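Protein argonaute 5 (Arabidopsis thaliana, PDB 4G0O) probably binds small RNAs as an Argonaute, its MID domain recognising the nucleotide at the 5' end of the guide and so helping to sort guides. Local coordinates at residues Asp2-Val6 against Ser41-Glu45; Val11-Val17 against Leu76-Ile82; Ile103-Cys107 against Lys127-Lys131. Residues are numbered along the deposited sequence.

Contact 1 of 3, residues Asp2-Val6 against Ser41-Glu45; sequences DKKMV and SKGME
Within Asp2-Val6, strand 3-5 passes across the C-terminal end of helix 27-42, with Met5 facing Gly43 (CA-CA 6.2 Å). Lys3 (phi/psi -84/123) offers its carbonyl: Lys42 NZ donates to Lys3 O at 3.0 Å. Lys4 (-131/162), its CD 4.2 Å from Lys42 NZ, pairs with Thr137 of the antiparallel C-terminal strand 135-138, so the contact ties the two terminal strands to the helix end. That helix finishes in a Schellman motif, Gly43 taking positive phi (135/-7), where any CB would be jammed against the preceding carbonyl oxygen. Met5 (-92/117) points toward this turn in an extended mtt rotamer: its CB lies 3.6 Å from Lys42 O, its CE 3.9 Å from Lys42 CB, and its SD 3.5 Å from Met44 CG, with Met44 in mtp; it also packs on Asn129 of helix 118-131. One water donates to both Met5 O (3.1 Å) and Lys42 O (2.5 Å). At Val6 (-66/-45) the chain turns a corner, its side chain pointing away.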
# COMPACT_ATOMS: atom_id res chain seq x y z
N ASP A 2 -4.37 21.02 -6.77
CA ASP A 2 -3.12 21.77 -6.85
C ASP A 2 -1.91 21.02 -6.28
O ASP A 2 -0.78 21.47 -6.40
CB ASP A 2 -3.29 23.10 -6.14
CG ASP A 2 -4.50 23.88 -6.65
OD1 ASP A 2 -4.91 23.63 -7.81
OD2 ASP A 2 -5.03 24.72 -5.89
N LYS A 3 -2.17 19.88 -5.64
CA LYS A 3 -1.09 19.06 -5.13
C LYS A 3 -0.54 18.17 -6.24
O LYS A 3 -1.28 17.39 -6.84
CB LYS A 3 -1.58 18.23 -3.96
CG LYS A 3 -1.99 19.03 -2.75
CD LYS A 3 -2.38 18.09 -1.62
CE LYS A 3 -3.43 18.70 -0.72
NZ LYS A 3 -3.98 17.66 0.21
N LYS A 4 0.75 18.28 -6.51
CA LYS A 4 1.35 17.55 -7.63
C LYS A 4 2.62 16.82 -7.21
O LYS A 4 3.21 17.11 -6.16
CB LYS A 4 1.67 18.53 -8.78
CG LYS A 4 0.47 19.32 -9.30
CD LYS A 4 -0.45 18.45 -10.16
CE LYS A 4 -1.42 19.30 -10.96
NZ LYS A 4 -2.26 20.14 -10.07
N MET A 5 3.05 15.86 -8.02
CA MET A 5 4.35 15.24 -7.84
C MET A 5 5.36 16.02 -8.70
O MET A 5 5.23 16.08 -9.91
CB MET A 5 4.30 13.77 -8.28
CG MET A 5 3.35 12.92 -7.43
SD MET A 5 3.26 11.21 -7.96
CE MET A 5 1.99 10.52 -6.88
N VAL A 6 6.35 16.63 -8.06
CA VAL A 6 7.42 17.28 -8.81
C VAL A 6 8.17 16.19 -9.52
O VAL A 6 8.48 16.28 -10.71
CB VAL A 6 8.41 17.98 -7.87
CG1 VAL A 6 9.50 18.67 -8.68
CG2 VAL A 6 7.69 18.98 -6.98
N SER A 41 -0.78 8.21 -13.29
CA SER A 41 -1.28 9.43 -13.94
C SER A 41 -0.65 10.68 -13.34
O SER A 41 -0.53 11.70 -14.02
CB SER A 41 -2.81 9.53 -13.83
OG SER A 41 -3.21 9.54 -12.46
N LYS A 42 -0.25 10.61 -12.07
CA LYS A 42 0.30 11.79 -11.40
C LYS A 42 1.82 11.93 -11.55
O LYS A 42 2.38 12.97 -11.19
CB LYS A 42 -0.12 11.85 -9.93
CG LYS A 42 -1.63 11.99 -9.73
CD LYS A 42 -1.99 12.35 -8.29
CE LYS A 42 -2.43 13.81 -8.18
NZ LYS A 42 -1.29 14.77 -8.21
N GLY A 43 2.48 10.90 -12.07
CA GLY A 43 3.89 11.02 -12.42
C GLY A 43 4.79 9.87 -12.00
O GLY A 43 5.97 9.85 -12.37
N MET A 44 4.26 8.93 -11.24
CA MET A 44 5.06 7.78 -10.80
C MET A 44 5.16 6.76 -11.91
O MET A 44 4.42 6.83 -12.90
CB MET A 44 4.46 7.11 -9.57
CG MET A 44 4.47 7.98 -8.33
SD MET A 44 4.00 7.04 -6.88
CE MET A 44 5.56 6.20 -6.52
N GLU A 45 6.10 5.83 -11.75
CA GLU A 45 6.17 4.65 -12.61
C GLU A 45 6.08 3.40 -11.74
O GLU A 45 6.76 3.29 -10.73
CB GLU A 45 7.46 4.65 -13.43
CG GLU A 45 7.35 3.76 -14.66
CD GLU A 45 8.69 3.48 -15.32
OE1 GLU A 45 9.59 4.36 -15.27
OE2 GLU A 45 8.83 2.37 -15.88
O HOH W 1 3.50 14.96 -12.20

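Contact 2 of 3, residues Val11-Val17 against Leu76-Ile82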
# COMPACT_ATOMS: atom_id res chain seq x y z
N VAL A 11 8.58 2.55 -8.80
CA VAL A 11 8.42 1.35 -7.98
C VAL A 11 8.44 0.09 -8.85
O VAL A 11 7.60 -0.08 -9.73
CB VAL A 11 7.08 1.38 -7.19
CG1 VAL A 11 6.96 0.17 -6.30
CG2 VAL A 11 7.00 2.62 -6.37
N THR A 12 9.40 -0.80 -8.56
CA THR A 12 9.55 -2.07 -9.27
C THR A 12 9.16 -3.28 -8.40
O THR A 12 8.75 -4.33 -8.91
CB THR A 12 11.02 -2.28 -9.72
OG1 THR A 12 11.50 -1.07 -10.34
CG2 THR A 12 11.12 -3.42 -10.71
N SER A 13 9.30 -3.14 -7.09
CA SER A 13 8.98 -4.21 -6.16
C SER A 13 7.89 -3.78 -5.16
O SER A 13 8.12 -2.94 -4.30
CB SER A 13 10.25 -4.63 -5.41
OG SER A 13 10.06 -5.86 -4.72
N TRP A 14 6.70 -4.34 -5.30
CA TRP A 14 5.58 -3.97 -4.44
C TRP A 14 4.62 -5.15 -4.35
O TRP A 14 4.65 -6.04 -5.20
CB TRP A 14 4.85 -2.73 -4.98
CG TRP A 14 4.10 -3.02 -6.25
CD1 TRP A 14 4.57 -2.93 -7.53
CD2 TRP A 14 2.74 -3.49 -6.36
NE1 TRP A 14 3.59 -3.32 -8.42
CE2 TRP A 14 2.47 -3.66 -7.73
CE3 TRP A 14 1.74 -3.78 -5.43
CZ2 TRP A 14 1.24 -4.12 -8.18
CZ3 TRP A 14 0.53 -4.23 -5.89
CH2 TRP A 14 0.29 -4.39 -7.25
N THR A 15 3.80 -5.18 -3.31
CA THR A 15 2.71 -6.14 -3.23
C THR A 15 1.69 -5.68 -2.20
O THR A 15 1.85 -4.63 -1.59
CB THR A 15 3.19 -7.58 -2.92
OG1 THR A 15 2.10 -8.50 -3.08
CG2 THR A 15 3.75 -7.68 -1.51
N CYS A 16 0.65 -6.48 -2.02
CA CYS A 16 -0.47 -6.08 -1.19
C CYS A 16 -0.80 -7.16 -0.17
O CYS A 16 -0.81 -8.35 -0.51
CB CYS A 16 -1.68 -5.84 -2.06
SG CYS A 16 -3.19 -5.46 -1.17
N VAL A 17 -1.08 -6.74 1.06
CA VAL A 17 -1.55 -7.65 2.09
C VAL A 17 -2.85 -7.14 2.64
O VAL A 17 -3.01 -5.93 2.88
CB VAL A 17 -0.58 -7.74 3.27
CG1 VAL A 17 -0.90 -8.96 4.14
CG2 VAL A 17 0.79 -7.85 2.77
N LEU A 76 11.46 -5.60 -1.59
CA LEU A 76 10.19 -4.85 -1.62
C LEU A 76 10.42 -3.36 -1.44
O LEU A 76 11.06 -2.95 -0.48
CB LEU A 76 9.26 -5.32 -0.50
CG LEU A 76 7.96 -6.07 -0.79
CD1 LEU A 76 6.83 -5.59 0.12
CD2 LEU A 76 7.52 -6.00 -2.25
N GLN A 77 9.90 -2.57 -2.37
CA GLN A 77 10.01 -1.12 -2.28
C GLN A 77 8.77 -0.53 -1.62
O GLN A 77 8.78 0.62 -1.18
CB GLN A 77 10.21 -0.52 -3.68
CG GLN A 77 11.59 -0.80 -4.27
CD GLN A 77 11.71 -0.42 -5.75
OE1 GLN A 77 10.79 -0.61 -6.55
NE2 GLN A 77 12.87 0.11 -6.11
N LEU A 78 7.70 -1.33 -1.53
CA LEU A 78 6.42 -0.83 -1.01
C LEU A 78 5.47 -1.98 -0.69
O LEU A 78 5.31 -2.90 -1.48
CB LEU A 78 5.74 0.10 -2.03
CG LEU A 78 4.41 0.74 -1.66
CD1 LEU A 78 4.60 1.80 -0.56
CD2 LEU A 78 3.70 1.36 -2.87
N LEU A 79 4.84 -1.93 0.48
CA LEU A 79 3.80 -2.89 0.83
C LEU A 79 2.51 -2.12 0.99
O LEU A 79 2.44 -1.22 1.84
CB LEU A 79 4.08 -3.56 2.17
CG LEU A 79 3.71 -5.04 2.30
CD1 LEU A 79 3.44 -5.44 3.76
CD2 LEU A 79 2.56 -5.42 1.39
N ILE A 80 1.50 -2.48 0.22
CA ILE A 80 0.21 -1.84 0.40
C ILE A 80 -0.53 -2.69 1.40
O ILE A 80 -0.83 -3.86 1.13
CB ILE A 80 -0.59 -1.76 -0.90
CG1 ILE A 80 0.10 -0.85 -1.92
CG2 ILE A 80 -2.00 -1.24 -0.63
CD1 ILE A 80 -0.34 -1.15 -3.34
N VAL A 81 -0.83 -2.12 2.56
CA VAL A 81 -1.47 -2.90 3.60
C VAL A 81 -2.95 -2.57 3.74
O VAL A 81 -3.30 -1.41 3.99
CB VAL A 81 -0.79 -2.72 4.95
CG1 VAL A 81 -1.68 -3.28 6.07
CG2 VAL A 81 0.55 -3.40 4.93
N ILE A 82 -3.81 -3.57 3.61
CA ILE A 82 -5.21 -3.36 3.98
C ILE A 82 -5.43 -3.77 5.44
O ILE A 82 -5.32 -4.94 5.80
CB ILE A 82 -6.20 -4.07 3.03
CG1 ILE A 82 -6.05 -3.54 1.59
CG2 ILE A 82 -7.64 -3.84 3.47
CD1 ILE A 82 -6.82 -4.38 0.57
O HOH W 2 12.75 1.30 -8.90
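Strands 14-17 and 78-82 run parallel at the heart of the Rossmann-like MID domain, their axes 4.7 Å apart and 17° off parallel. The pairing opens at Leu76, whose CD2 lies 3.6 Å from Trp14 CA. Gln77 then ties down the approach: its OE1 accepts from Thr12 N (2.5 Å, very short) and Ser13 N (3.0 Å), while its N donates to Ser13 O at 2.7 Å. Leu78 O takes Thr15 N at 3.3 Å, and Leu78 CB packs on Trp14 CB at 4.2 Å. Leu79 turns to the other face, with Thr15 and Val17, where helix 62-72 packs; its CD2 is 3.3 Å from Val17 CG2. Ile80 sits in register with Cys16, its N donating to Thr15 O (2.8 Å) and its O accepting from Val17 N (2.9 Å). On the face of Trp14, Cys16, Leu78 and Ile80, where helix 27-42 packs, Ile80 CD1 lies 4.0 Å from Trp14 CE3. Val81 pairs with Val17, and the last link is Ile82 N to Val17 O, 2.6 Å.

Contact 3 of 3, residues Ile103-Cys107 against Lys127-Lys131. With SO4 (sulfate ion), chain C.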
# COMPACT_ATOMS: atom_id res chain seq x y z
N ILE A 103 10.45 -2.20 6.07
CA ILE A 103 9.64 -2.20 4.87
C ILE A 103 8.76 -0.96 4.78
O ILE A 103 8.03 -0.60 5.73
CB ILE A 103 8.83 -3.50 4.72
CG1 ILE A 103 7.70 -3.32 3.72
CG2 ILE A 103 8.24 -3.93 6.03
CD1 ILE A 103 7.00 -4.61 3.50
N VAL A 104 8.87 -0.28 3.65
CA VAL A 104 8.07 0.90 3.40
C VAL A 104 6.64 0.45 3.17
O VAL A 104 6.37 -0.31 2.24
CB VAL A 104 8.59 1.69 2.17
CG1 VAL A 104 7.57 2.73 1.74
CG2 VAL A 104 9.95 2.35 2.49
N SER A 105 5.74 0.89 4.03
CA SER A 105 4.35 0.48 3.90
C SER A 105 3.37 1.64 3.75
O SER A 105 3.62 2.75 4.23
CB SER A 105 3.94 -0.40 5.10
OG SER A 105 4.00 0.35 6.30
N GLN A 106 2.26 1.38 3.09
CA GLN A 106 1.13 2.30 3.07
C GLN A 106 -0.11 1.58 3.59
O GLN A 106 -0.58 0.60 2.99
CB GLN A 106 0.88 2.82 1.66
CG GLN A 106 -0.35 3.72 1.56
CD GLN A 106 -0.21 4.98 2.41
OE1 GLN A 106 0.82 5.65 2.37
NE2 GLN A 106 -1.23 5.29 3.19
N CYS A 107 -0.63 2.07 4.72
CA CYS A 107 -1.77 1.44 5.36
C CYS A 107 -3.10 2.13 4.98
O CYS A 107 -3.20 3.37 4.97
CB CYS A 107 -1.57 1.40 6.87
SG CYS A 107 -0.15 0.42 7.43
N LYS A 127 0.97 10.34 -0.93
CA LYS A 127 1.62 9.77 0.26
C LYS A 127 2.60 8.69 -0.15
O LYS A 127 3.71 8.65 0.33
CB LYS A 127 0.57 9.20 1.22
CG LYS A 127 -0.41 10.23 1.80
CD LYS A 127 -1.56 9.51 2.49
CE LYS A 127 -2.52 10.47 3.19
NZ LYS A 127 -3.64 9.72 3.84
N ILE A 128 2.18 7.83 -1.08
CA ILE A 128 3.06 6.78 -1.59
C ILE A 128 4.28 7.33 -2.33
O ILE A 128 5.36 6.78 -2.21
CB ILE A 128 2.28 5.78 -2.49
CG1 ILE A 128 1.47 4.80 -1.62
CG2 ILE A 128 3.21 4.99 -3.39
CD1 ILE A 128 0.42 4.06 -2.41
N ASN A 129 4.12 8.42 -3.08
CA ASN A 129 5.25 9.01 -3.81
C ASN A 129 6.38 9.48 -2.90
O ASN A 129 7.54 9.21 -3.17
CB ASN A 129 4.80 10.18 -4.70
CG ASN A 129 5.93 10.70 -5.59
OD1 ASN A 129 6.64 9.93 -6.21
ND2 ASN A 129 6.09 12.02 -5.64
N VAL A 130 6.05 10.18 -1.83
CA VAL A 130 7.08 10.58 -0.88
C VAL A 130 7.73 9.41 -0.12
O VAL A 130 8.94 9.39 0.04
CB VAL A 130 6.56 11.63 0.10
CG1 VAL A 130 5.10 11.43 0.29
CG2 VAL A 130 7.30 11.55 1.43
N LYS A 131 6.92 8.43 0.31
CA LYS A 131 7.44 7.25 1.01
C LYS A 131 8.42 6.45 0.17
O LYS A 131 9.27 5.74 0.71
CB LYS A 131 6.28 6.32 1.43
CG LYS A 131 5.54 6.81 2.64
CD LYS A 131 4.37 5.91 2.98
CE LYS A 131 3.54 6.55 4.06
NZ LYS A 131 3.05 5.53 5.00
S SO4 C . 0.05 6.42 6.47
O1 SO4 C . -1.41 6.51 6.53
O2 SO4 C . 0.46 5.04 6.84
O3 SO4 C . 0.52 6.79 5.12
O4 SO4 C . 0.65 7.39 7.40
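This is a helix-on-sheet contact with a polar edge formed by Lys131 and Gln106: the last turn of helix 118-131 lies against strand 105-108, an edge of the parallel sheet in the Rossmann-like MID domain. The segment axes pass 9.2 Å apart at 159°, so the helix runs nearly antiparallel to the strand. Two CA pairs set the register, Val104 with Lys131 at 6.8 Å and Gln106 with Ile128 at 6.7 Å, because these alternate strand residues turn their side chains to the helix while Ser105 between them points away, its OG hydrogen-bonded to Lys94 NZ.

Val104 CG1 packs on Lys131 CB at 3.8 Å. Further along, Gln106 CG meets Ile128 CG1, also at 3.8 Å, and Gln106 OE1 approaches Lys127 CB at 3.7 Å. Ile128 reaches on to Leu78 of the neighbouring strand, which joins this junction to the sheet interior. Lys131, one turn after Lys127, stretches forward along the strand, toward Gln106, and its NZ donates to Ser105 O at 2.9 Å.

The same ammonium group helps hold a sulfate ion, probably picked up from the crystallisation liquor. In Argonaute MID domains the 5' phosphate of the guide sits in a basic pocket, and a sulfate held by lysine and glutamine is consistent with that site, though no RNA is bound here. Gln106 NE2 adds a weak hydrogen bond to sulfate O3 at 3.0 Å; the stronger bond to that oxygen comes from Lys131 NZ, 2.8 Å away.

Overall arrangement
Contact 2 closes before contact 3 opens along the chain, whereas contacts 1 and 2 interleave. Strand 78-82 joins contacts 2 and 3, whose centres lie 9 Å apart: it pairs with strands 7-18 and 105-108, the latter with probable hydrogen bonds Leu79 N to Val104 O and Val81 N to Gln106 O. Contact 1 stands farther off, 19 Å from contact 2 and 15 Å from contact 3 between centres, near the chain termini. It still meets both, as Met5 and Met44 pack on Asn129 of helix 118-131 and Glu45 O probably accepts from Val11 N. The terminal strand is joined through helices 27-42 and 118-131 to the sheet, at whose edge strand 105-108 and helix 118-131 together hold the sulfate.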